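Local coordinates for protein plasmodium falciparum gamete antigen 27/25 (Plasmodium falciparum, PDB 1N81) that is essential for sexual development of the malaria parasite, though its molecular role is unknown, with dimerisation a possible activity, at residues S82-S87 and D104-E109; Q110-E115 and A164-F169; E114-N119 and K136-M141. All coordinates share one frame; numbering follows the deposited sequence.

Contact 1 (S82-S87 and D104-E109)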
loop_
_atom_site.group_PDB
_atom_site.type_symbol
_atom_site.label_atom_id
_atom_site.label_comp_id
_atom_site.label_asym_id
_atom_site.label_seq_id
_atom_site.Cartn_x
_atom_site.Cartn_y
_atom_site.Cartn_z
ATOM N N SER A 82 -0.435 4.974 9.219
ATOM C CA SER A 82 -1.068 5.202 10.511
ATOM C C SER A 82 -2.467 4.579 10.507
ATOM O O SER A 82 -2.868 3.948 11.479
ATOM C CB SER A 82 -1.155 6.698 10.830
ATOM O OG SER A 82 -1.645 6.856 12.152
ATOM N N ASP A 83 -3.208 4.722 9.415
ATOM C CA ASP A 83 -4.529 4.116 9.410
ATOM C C ASP A 83 -4.483 2.599 9.551
ATOM O O ASP A 83 -5.352 2.010 10.186
ATOM C CB ASP A 83 -5.306 4.527 8.161
ATOM C CG ASP A 83 -5.674 6.017 8.177
ATOM O OD1 ASP A 83 -5.560 6.651 9.258
ATOM O OD2 ASP A 83 -6.081 6.551 7.125
ATOM N N ARG A 84 -3.464 1.964 8.977
ATOM C CA ARG A 84 -3.342 0.514 9.078
ATOM C C ARG A 84 -3.037 0.146 10.518
ATOM O O ARG A 84 -3.504 -0.885 10.992
ATOM C CB ARG A 84 -2.244 -0.040 8.152
ATOM C CG ARG A 84 -2.596 -0.021 6.651
ATOM C CD ARG A 84 -1.496 -0.712 5.815
ATOM N NE ARG A 84 -1.731 -0.458 4.399
ATOM C CZ ARG A 84 -1.167 0.521 3.702
ATOM N NH1 ARG A 84 -0.302 1.352 4.278
ATOM N NH2 ARG A 84 -1.501 0.682 2.433
ATOM N N LEU A 85 -2.250 0.977 11.210
ATOM C CA LEU A 85 -1.915 0.695 12.613
ATOM C C LEU A 85 -3.213 0.625 13.438
ATOM O O LEU A 85 -3.435 -0.318 14.204
ATOM C CB LEU A 85 -1.018 1.794 13.181
ATOM C CG LEU A 85 0.295 2.047 12.421
ATOM C CD1 LEU A 85 1.107 3.082 13.160
ATOM C CD2 LEU A 85 1.081 0.777 12.265
ATOM N N ILE A 86 -4.065 1.629 13.259
ATOM C CA ILE A 86 -5.339 1.698 13.974
ATOM C C ILE A 86 -6.308 0.590 13.524
ATOM O O ILE A 86 -7.045 0.048 14.333
ATOM C CB ILE A 86 -5.962 3.101 13.803
ATOM C CG1 ILE A 86 -5.137 4.095 14.636
ATOM C CG2 ILE A 86 -7.421 3.102 14.212
ATOM C CD1 ILE A 86 -5.557 5.525 14.475
ATOM N N SER A 87 -6.271 0.217 12.248
ATOM C CA SER A 87 -7.152 -0.833 11.755
ATOM C C SER A 87 -6.750 -2.243 12.215
ATOM O O SER A 87 -7.611 -3.090 12.483
ATOM C CB SER A 87 -7.178 -0.795 10.222
ATOM O OG SER A 87 -8.040 -1.788 9.688
ATOM N N ASP A 104 0.548 -10.913 6.543
ATOM C CA ASP A 104 -0.232 -11.497 5.446
ATOM C C ASP A 104 -1.304 -10.519 4.953
ATOM O O ASP A 104 -1.637 -10.483 3.760
ATOM C CB ASP A 104 -0.896 -12.823 5.859
ATOM C CG ASP A 104 0.119 -13.943 6.107
ATOM O OD1 ASP A 104 1.157 -13.993 5.410
ATOM O OD2 ASP A 104 -0.132 -14.786 6.996
ATOM N N TYR A 105 -1.849 -9.736 5.873
ATOM C CA TYR A 105 -2.841 -8.740 5.492
ATOM C C TYR A 105 -2.138 -7.691 4.604
ATOM O O TYR A 105 -2.712 -7.202 3.625
ATOM C CB TYR A 105 -3.396 -8.041 6.734
ATOM C CG TYR A 105 -4.382 -8.847 7.546
ATOM C CD1 TYR A 105 -4.098 -10.158 7.955
ATOM C CD2 TYR A 105 -5.559 -8.267 7.978
ATOM C CE1 TYR A 105 -4.968 -10.848 8.782
ATOM C CE2 TYR A 105 -6.435 -8.939 8.803
ATOM C CZ TYR A 105 -6.141 -10.226 9.203
ATOM O OH TYR A 105 -7.039 -10.870 10.010
ATOM N N LEU A 106 -0.893 -7.356 4.956
ATOM C CA LEU A 106 -0.129 -6.367 4.214
ATOM C C LEU A 106 0.121 -6.912 2.822
ATOM O O LEU A 106 -0.003 -6.203 1.829
ATOM C CB LEU A 106 1.216 -6.067 4.919
ATOM C CG LEU A 106 1.123 -5.328 6.279
ATOM C CD1 LEU A 106 2.512 -5.072 6.835
ATOM C CD2 LEU A 106 0.367 -3.998 6.139
ATOM N N TRP A 107 0.463 -8.190 2.767
ATOM C CA TRP A 107 0.751 -8.875 1.512
ATOM C C TRP A 107 -0.453 -8.807 0.587
ATOM O O TRP A 107 -0.318 -8.503 -0.605
ATOM C CB TRP A 107 1.081 -10.343 1.800
ATOM C CG TRP A 107 1.576 -11.138 0.658
ATOM C CD1 TRP A 107 2.883 -11.385 0.344
ATOM C CD2 TRP A 107 0.782 -11.818 -0.352
ATOM N NE1 TRP A 107 2.958 -12.171 -0.789
ATOM C CE2 TRP A 107 1.694 -12.452 -1.231
ATOM C CE3 TRP A 107 -0.589 -11.951 -0.583
ATOM C CZ2 TRP A 107 1.263 -13.197 -2.347
ATOM C CZ3 TRP A 107 -1.019 -12.690 -1.684
ATOM C CH2 TRP A 107 -0.093 -13.310 -2.553
ATOM N N VAL A 108 -1.621 -9.107 1.144
ATOM C CA VAL A 108 -2.845 -9.102 0.379
ATOM C C VAL A 108 -3.104 -7.733 -0.248
ATOM O O VAL A 108 -3.360 -7.628 -1.442
ATOM C CB VAL A 108 -4.027 -9.512 1.261
ATOM C CG1 VAL A 108 -5.373 -9.154 0.549
ATOM C CG2 VAL A 108 -3.928 -11.060 1.556
ATOM N N GLU A 109 -3.001 -6.691 0.559
ATOM C CA GLU A 109 -3.231 -5.340 0.083
ATOM C C GLU A 109 -2.190 -4.984 -0.991
ATOM O O GLU A 109 -2.546 -4.454 -2.060
ATOM C CB GLU A 109 -3.178 -4.343 1.257
ATOM C CG GLU A 109 -3.560 -2.914 0.855
ATOM C CD GLU A 109 -3.594 -1.940 2.025
ATOM O OE1 GLU A 109 -3.737 -0.730 1.764
ATOM O OE2 GLU A 109 -3.482 -2.359 3.199
#

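Contact 2 (Q110-E115 and A164-F169)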
loop_
_atom_site.group_PDB
_atom_site.type_symbol
_atom_site.label_atom_id
_atom_site.label_comp_id
_atom_site.label_asym_id
_atom_site.label_seq_id
_atom_site.Cartn_x
_atom_site.Cartn_y
_atom_site.Cartn_z
ATOM N N GLN A 110 -0.923 -5.305 -0.744
ATOM C CA GLN A 110 0.102 -4.967 -1.732
ATOM C C GLN A 110 -0.129 -5.714 -3.062
ATOM O O GLN A 110 -0.033 -5.129 -4.161
ATOM C CB GLN A 110 1.511 -5.217 -1.179
ATOM C CG GLN A 110 2.579 -4.764 -2.149
ATOM C CD GLN A 110 3.970 -4.797 -1.574
ATOM O OE1 GLN A 110 4.207 -5.373 -0.523
ATOM N NE2 GLN A 110 4.903 -4.176 -2.272
ATOM N N ARG A 111 -0.490 -6.988 -2.969
ATOM C CA ARG A 111 -0.805 -7.747 -4.170
ATOM C C ARG A 111 -2.030 -7.194 -4.955
ATOM O O ARG A 111 -2.036 -7.190 -6.188
ATOM C CB ARG A 111 -1.108 -9.188 -3.813
ATOM C CG ARG A 111 -1.511 -10.020 -4.978
ATOM C CD ARG A 111 -0.395 -10.122 -6.023
ATOM N NE ARG A 111 -0.527 -11.349 -6.811
ATOM C CZ ARG A 111 0.242 -12.432 -6.667
ATOM N NH1 ARG A 111 1.215 -12.447 -5.769
ATOM N NH2 ARG A 111 0.039 -13.500 -7.431
ATOM N N VAL A 112 -3.080 -6.773 -4.262
ATOM C CA VAL A 112 -4.235 -6.260 -4.989
ATOM C C VAL A 112 -3.827 -4.958 -5.699
ATOM O O VAL A 112 -4.156 -4.771 -6.881
ATOM C CB VAL A 112 -5.447 -6.050 -4.078
ATOM C CG1 VAL A 112 -6.558 -5.322 -4.836
ATOM C CG2 VAL A 112 -5.964 -7.400 -3.632
ATOM N N ILE A 113 -3.059 -4.109 -5.005
ATOM C CA ILE A 113 -2.550 -2.862 -5.600
ATOM C C ILE A 113 -1.831 -3.177 -6.913
ATOM O O ILE A 113 -2.126 -2.579 -7.956
ATOM C CB ILE A 113 -1.546 -2.112 -4.663
ATOM C CG1 ILE A 113 -2.312 -1.463 -3.507
ATOM C CG2 ILE A 113 -0.777 -1.060 -5.445
ATOM C CD1 ILE A 113 -1.435 -0.777 -2.471
ATOM N N GLU A 114 -0.908 -4.142 -6.879
ATOM C CA GLU A 114 -0.169 -4.483 -8.092
ATOM C C GLU A 114 -1.031 -4.973 -9.231
ATOM O O GLU A 114 -0.897 -4.510 -10.361
ATOM C CB GLU A 114 0.938 -5.493 -7.792
ATOM C CG GLU A 114 1.993 -4.835 -6.956
ATOM C CD GLU A 114 3.175 -5.731 -6.701
ATOM O OE1 GLU A 114 3.096 -6.947 -6.950
ATOM O OE2 GLU A 114 4.185 -5.200 -6.232
ATOM N N GLU A 115 -1.925 -5.886 -8.928
ATOM C CA GLU A 115 -2.815 -6.467 -9.919
ATOM C C GLU A 115 -3.673 -5.355 -10.566
ATOM O O GLU A 115 -3.841 -5.284 -11.793
ATOM C CB GLU A 115 -3.704 -7.470 -9.194
ATOM C CG GLU A 115 -4.410 -8.466 -10.040
ATOM C CD GLU A 115 -3.477 -9.501 -10.597
ATOM O OE1 GLU A 115 -2.446 -9.829 -9.937
ATOM O OE2 GLU A 115 -3.807 -9.981 -11.697
ATOM N N ALA A 164 -10.347 1.582 0.037
ATOM C CA ALA A 164 -10.163 3.025 -0.103
ATOM C C ALA A 164 -8.664 3.368 -0.227
ATOM O O ALA A 164 -8.278 4.208 -1.033
ATOM C CB ALA A 164 -10.782 3.755 1.096
ATOM N N ARG A 165 -7.821 2.707 0.559
ATOM C CA ARG A 165 -6.386 2.967 0.496
ATOM C C ARG A 165 -5.816 2.601 -0.854
ATOM O O ARG A 165 -4.962 3.294 -1.403
ATOM C CB ARG A 165 -5.644 2.138 1.524
ATOM C CG ARG A 165 -5.651 2.721 2.938
ATOM C CD ARG A 165 -4.832 1.789 3.838
ATOM N NE ARG A 165 -5.716 1.382 4.885
ATOM C CZ ARG A 165 -5.983 0.138 5.200
ATOM N NH1 ARG A 165 -5.426 -0.872 4.556
ATOM N NH2 ARG A 165 -6.817 -0.082 6.178
ATOM N N ILE A 166 -6.284 1.475 -1.359
ATOM C CA ILE A 166 -5.831 0.947 -2.625
ATOM C C ILE A 166 -6.099 1.966 -3.749
ATOM O O ILE A 166 -5.196 2.303 -4.544
ATOM C CB ILE A 166 -6.563 -0.368 -2.864
ATOM C CG1 ILE A 166 -5.928 -1.440 -1.971
ATOM C CG2 ILE A 166 -6.564 -0.750 -4.358
ATOM C CD1 ILE A 166 -6.670 -2.775 -2.047
ATOM N N SER A 167 -7.328 2.459 -3.802
ATOM C CA SER A 167 -7.689 3.439 -4.826
ATOM C C SER A 167 -6.826 4.684 -4.608
ATOM O O SER A 167 -6.262 5.228 -5.565
ATOM C CB SER A 167 -9.183 3.782 -4.752
ATOM O OG SER A 167 -9.961 2.695 -5.216
ATOM N N GLN A 168 -6.669 5.092 -3.349
ATOM C CA GLN A 168 -5.848 6.263 -3.050
ATOM C C GLN A 168 -4.416 6.064 -3.467
ATOM O O GLN A 168 -3.806 6.951 -4.067
ATOM C CB GLN A 168 -5.845 6.610 -1.560
ATOM C CG GLN A 168 -5.063 7.892 -1.324
ATOM C CD GLN A 168 -4.944 8.246 0.115
ATOM O OE1 GLN A 168 -4.164 7.649 0.853
ATOM N NE2 GLN A 168 -5.740 9.217 0.545
ATOM N N PHE A 169 -3.863 4.904 -3.121
ATOM C CA PHE A 169 -2.485 4.589 -3.467
ATOM C C PHE A 169 -2.266 4.659 -4.996
ATOM O O PHE A 169 -1.292 5.227 -5.470
ATOM C CB PHE A 169 -2.122 3.179 -2.962
ATOM C CG PHE A 169 -0.709 2.757 -3.296
ATOM C CD1 PHE A 169 0.291 2.790 -2.319
ATOM C CD2 PHE A 169 -0.384 2.328 -4.584
ATOM C CE1 PHE A 169 1.617 2.398 -2.607
ATOM C CE2 PHE A 169 0.927 1.935 -4.896
ATOM C CZ PHE A 169 1.937 1.972 -3.893
#

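Contact 3 (E114-N119 and K136-M141)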
loop_
_atom_site.group_PDB
_atom_site.type_symbol
_atom_site.label_atom_id
_atom_site.label_comp_id
_atom_site.label_asym_id
_atom_site.label_seq_id
_atom_site.Cartn_x
_atom_site.Cartn_y
_atom_site.Cartn_z
ATOM N N GLU A 114 -0.908 -4.142 -6.879
ATOM C CA GLU A 114 -0.169 -4.483 -8.092
ATOM C C GLU A 114 -1.031 -4.973 -9.231
ATOM O O GLU A 114 -0.897 -4.510 -10.361
ATOM C CB GLU A 114 0.938 -5.493 -7.792
ATOM C CG GLU A 114 1.993 -4.835 -6.956
ATOM C CD GLU A 114 3.175 -5.731 -6.701
ATOM O OE1 GLU A 114 3.096 -6.947 -6.950
ATOM O OE2 GLU A 114 4.185 -5.200 -6.232
ATOM N N GLU A 115 -1.925 -5.886 -8.928
ATOM C CA GLU A 115 -2.815 -6.467 -9.919
ATOM C C GLU A 115 -3.673 -5.355 -10.566
ATOM O O GLU A 115 -3.841 -5.284 -11.793
ATOM C CB GLU A 115 -3.704 -7.470 -9.194
ATOM C CG GLU A 115 -4.410 -8.466 -10.040
ATOM C CD GLU A 115 -3.477 -9.501 -10.597
ATOM O OE1 GLU A 115 -2.446 -9.829 -9.937
ATOM O OE2 GLU A 115 -3.807 -9.981 -11.697
ATOM N N VAL A 116 -4.248 -4.494 -9.739
ATOM C CA VAL A 116 -5.060 -3.436 -10.287
ATOM C C VAL A 116 -4.193 -2.511 -11.147
ATOM O O VAL A 116 -4.654 -2.024 -12.184
ATOM C CB VAL A 116 -5.765 -2.613 -9.187
ATOM C CG1 VAL A 116 -6.492 -1.432 -9.805
ATOM C CG2 VAL A 116 -6.748 -3.485 -8.445
ATOM N N SER A 117 -2.936 -2.292 -10.746
ATOM C CA SER A 117 -2.072 -1.397 -11.505
ATOM C C SER A 117 -1.804 -1.958 -12.900
ATOM O O SER A 117 -1.595 -1.183 -13.845
ATOM C CB SER A 117 -0.746 -1.112 -10.770
ATOM O OG SER A 117 0.202 -2.142 -10.943
ATOM N N ILE A 118 -1.815 -3.289 -13.031
ATOM C CA ILE A 118 -1.601 -3.916 -14.345
ATOM C C ILE A 118 -2.778 -3.625 -15.263
ATOM O O ILE A 118 -2.593 -3.325 -16.431
ATOM C CB ILE A 118 -1.473 -5.459 -14.273
ATOM C CG1 ILE A 118 -0.234 -5.859 -13.464
ATOM C CG2 ILE A 118 -1.407 -6.031 -15.709
ATOM C CD1 ILE A 118 1.062 -5.237 -13.972
ATOM N N ASN A 119 -3.991 -3.731 -14.734
ATOM C CA ASN A 119 -5.185 -3.457 -15.532
ATOM C C ASN A 119 -5.175 -1.972 -15.938
ATOM O O ASN A 119 -5.540 -1.635 -17.051
ATOM C CB ASN A 119 -6.462 -3.792 -14.740
ATOM C CG ASN A 119 -6.692 -5.310 -14.595
ATOM O OD1 ASN A 119 -7.398 -5.924 -15.387
ATOM N ND2 ASN A 119 -6.079 -5.907 -13.594
ATOM N N LYS A 136 -14.340 -0.667 -7.295
ATOM C CA LYS A 136 -14.509 -1.433 -6.072
ATOM C C LYS A 136 -14.886 -2.888 -6.338
ATOM O O LYS A 136 -14.595 -3.777 -5.519
ATOM C CB LYS A 136 -15.578 -0.799 -5.171
ATOM C CG LYS A 136 -15.430 0.686 -4.874
ATOM C CD LYS A 136 -16.762 1.225 -4.305
ATOM C CE LYS A 136 -16.865 2.752 -4.285
ATOM N NZ LYS A 136 -16.199 3.370 -3.099
ATOM N N LYS A 137 -15.540 -3.130 -7.472
ATOM C CA LYS A 137 -15.949 -4.482 -7.820
ATOM C C LYS A 137 -14.721 -5.333 -8.129
ATOM O O LYS A 137 -14.598 -6.466 -7.658
ATOM C CB LYS A 137 -16.873 -4.461 -9.030
ATOM C CG LYS A 137 -17.420 -5.814 -9.398
ATOM C CD LYS A 137 -18.746 -5.682 -10.153
ATOM C CE LYS A 137 -19.523 -6.993 -10.156
ATOM N NZ LYS A 137 -18.821 -8.069 -10.906
ATOM N N LEU A 138 -13.830 -4.782 -8.938
ATOM C CA LEU A 138 -12.598 -5.476 -9.306
ATOM C C LEU A 138 -11.778 -5.677 -8.027
ATOM O O LEU A 138 -11.247 -6.748 -7.785
ATOM C CB LEU A 138 -11.803 -4.643 -10.317
ATOM C CG LEU A 138 -10.392 -5.125 -10.668
ATOM C CD1 LEU A 138 -10.456 -6.467 -11.400
ATOM C CD2 LEU A 138 -9.707 -4.094 -11.541
ATOM N N ILE A 139 -11.708 -4.656 -7.184
ATOM C CA ILE A 139 -10.944 -4.796 -5.954
ATOM C C ILE A 139 -11.497 -5.912 -5.058
ATOM O O ILE A 139 -10.730 -6.729 -4.523
ATOM C CB ILE A 139 -10.871 -3.460 -5.193
ATOM C CG1 ILE A 139 -10.021 -2.463 -6.010
ATOM C CG2 ILE A 139 -10.239 -3.668 -3.805
ATOM C CD1 ILE A 139 -10.145 -1.021 -5.522
ATOM N N ARG A 140 -12.814 -5.970 -4.922
ATOM C CA ARG A 140 -13.435 -6.980 -4.081
ATOM C C ARG A 140 -13.096 -8.373 -4.591
ATOM O O ARG A 140 -12.784 -9.256 -3.809
ATOM C CB ARG A 140 -14.957 -6.811 -4.046
ATOM C CG ARG A 140 -15.690 -7.830 -3.123
ATOM C CD ARG A 140 -15.326 -7.668 -1.634
ATOM N NE ARG A 140 -14.491 -8.770 -1.155
ATOM C CZ ARG A 140 -14.088 -8.922 0.105
ATOM N NH1 ARG A 140 -14.444 -8.050 1.040
ATOM N NH2 ARG A 140 -13.299 -9.943 0.431
ATOM N N MET A 141 -13.154 -8.566 -5.905
ATOM C CA MET A 141 -12.830 -9.869 -6.463
ATOM C C MET A 141 -11.369 -10.214 -6.296
ATOM O O MET A 141 -11.040 -11.344 -5.919
ATOM C CB MET A 141 -13.251 -9.948 -7.934
ATOM C CG MET A 141 -14.756 -10.102 -8.073
ATOM S SD MET A 141 -15.268 -10.376 -9.780
ATOM C CE MET A 141 -15.440 -8.747 -10.296
#

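Contact 1 (S82-S87 and D104-E109)
Arg84, on helix 71-89, meets Glu109, on helix 96-122, in a salt bridge that spans a wide gap: between segments 82-87 and 104-109 the nearest CA atoms, those of Arg84 and Leu106, are 9.0 Å apart. The arginine can be followed outward. Its CB already heads for the other helix, and from CG to NE the chain runs extended, which gives it the length to cross. CG packs against Arg165 of helix 156-173. The next carbon, CD, rests on a methyl of Leu106, with CD to Leu106 CD2 at 3.8 Å, so the aliphatic part of the arginine has an apolar neighbour just before its charge begins. NE then donates to Glu109 OE2 at 2.8 Å in a nearly straight bond (172°). Pfg27 is an all-helical protein, and here three of its helices, 71-89, 96-122 and 156-173, converge with helix 13-35 around charged groups buried inside the bundle. Two arginines, Arg84 and Arg165, meet Glu109 there, which would probably favour its carboxylate form. At the tip the two terminal nitrogens part company: NH2 donates to Glu109 OE1 at 2.7 Å, less straight than its companion, while NH1 forms a salt bridge with Glu22 of helix 13-35. The grip on Glu109 is thus side-on, one nitrogen to each oxygen. Both oxygens lie close to the guanidinium plane, yet the carboxylate is turned 46° against it and receives both N-H groups from above its own plane. Glu109 comes from the opposite direction on an equally extended chain, CG anti to the backbone N (chi1 -174°). Phe23 touches both Arg84 and Glu109, and Glu109 OE2 also takes a salt bridge from Arg165 NH1.

Contact 2 (Q110-E115 and A164-F169)
Ile113 turns its CG1 branch anti to its own carbonyl carbon (chi1 -73°) and CG2 anti to the backbone N, which spreads the two branches over different parts of Phe169. The phenylalanine answers with CG anti to its backbone N (chi1 179°), carrying the ring across to helix 96-122. The side chains then meet at about a right angle. Ile113 CD1 sits over one ring face in a CH-pi contact, 3.9 Å from the centroid of the Phe169 ring and displaced toward its rim, while Ile113 CG2 touches the CD2-CE2 side of the same ring, with CG2 to Phe169 CE2 at 3.5 Å. One residue therefore fits against the ring with both branches.

A turn earlier on helix 156-173, Ile166 makes the other contacts. Its CG1 packs on Ile113 CG1 at 3.9 Å, and its terminal CD1 reaches Val112 CG1 at 3.8 Å. The backbones come close here, the CA atoms of Ile113 and Ile166 being 5.8 Å apart. Phe23 of helix 13-35 also touches Ile113, and Ile139 and Phe143 of helix 136-150 touch Ile166, so neighbouring helices extend the apolar layer. The axes of the two segments approach to 9.9 Å and cross at -45°; with contact made entirely by buried aliphatic and aromatic groups, this is the packing of two obliquely crossed helices in the hydrophobic core of an all-alpha fold.

Contact 3 (E114-N119 and K136-M141)
Near its C-terminal end, helix 96-122 packs against the first turns of helix 136-150, the axes of the two short segments being inclined at 137°, steeply crossed and nearer antiparallel than parallel. Helix 126-133 lies between the two along the chain, so in this all-alpha fold the end of one helix packs on the start of the next but one. Val116 CG2 makes both apolar contacts: it faces Ile139 CG1 at 4.2 Å and Leu138 CD2 at 4.3 Å, resting against both neighbouring residues of the other helix. The same Leu138 methyl also approaches the amide carbon of the more outlying Asn119, with CD2 to Asn119 CG at 4.5 Å. Asn119 is itself tied back to its own helix, since ND2 donates to Glu115 O at 2.9 Å. The carbonyl oxygen is met from above its plane, whereas it lies near the plane of the amide. This bond restrains the amide's rotation beside the leucine. Ile132 of helix 126-133 touches Val116, Asn119 and Leu138 alike, and Leu170 of helix 156-173 also touches Val116.

The groups that meet Val116 are hydrocarbon and their approaches are loose, while the polar amide is engaged within its own helix, so what joins the segments is apolar burial with modest dispersion. Such a contact depends on the fit of branched side chains and makes little demand on precise bond direction.

Overall arrangement
All three contacts draw on helix 96-122, which meets a different partner in each: helix 71-89 in contact 1, helix 156-173 in contact 2 and helix 136-150 in contact 3. Their order follows the long helix from 104 to 119, and contacts 2 and 3 share Glu114 and Glu115. Centres of contacts 1 and 2 lie about 11 Å apart, those of 2 and 3 about 7 Å, and those of 1 and 3 about 17 Å. Contact 2 touches both others, through Arg165 to contact 1 and through Ile139 to contact 3. A charged cluster thus passes into an apolar core along one long helix, joining early and late parts of the chain.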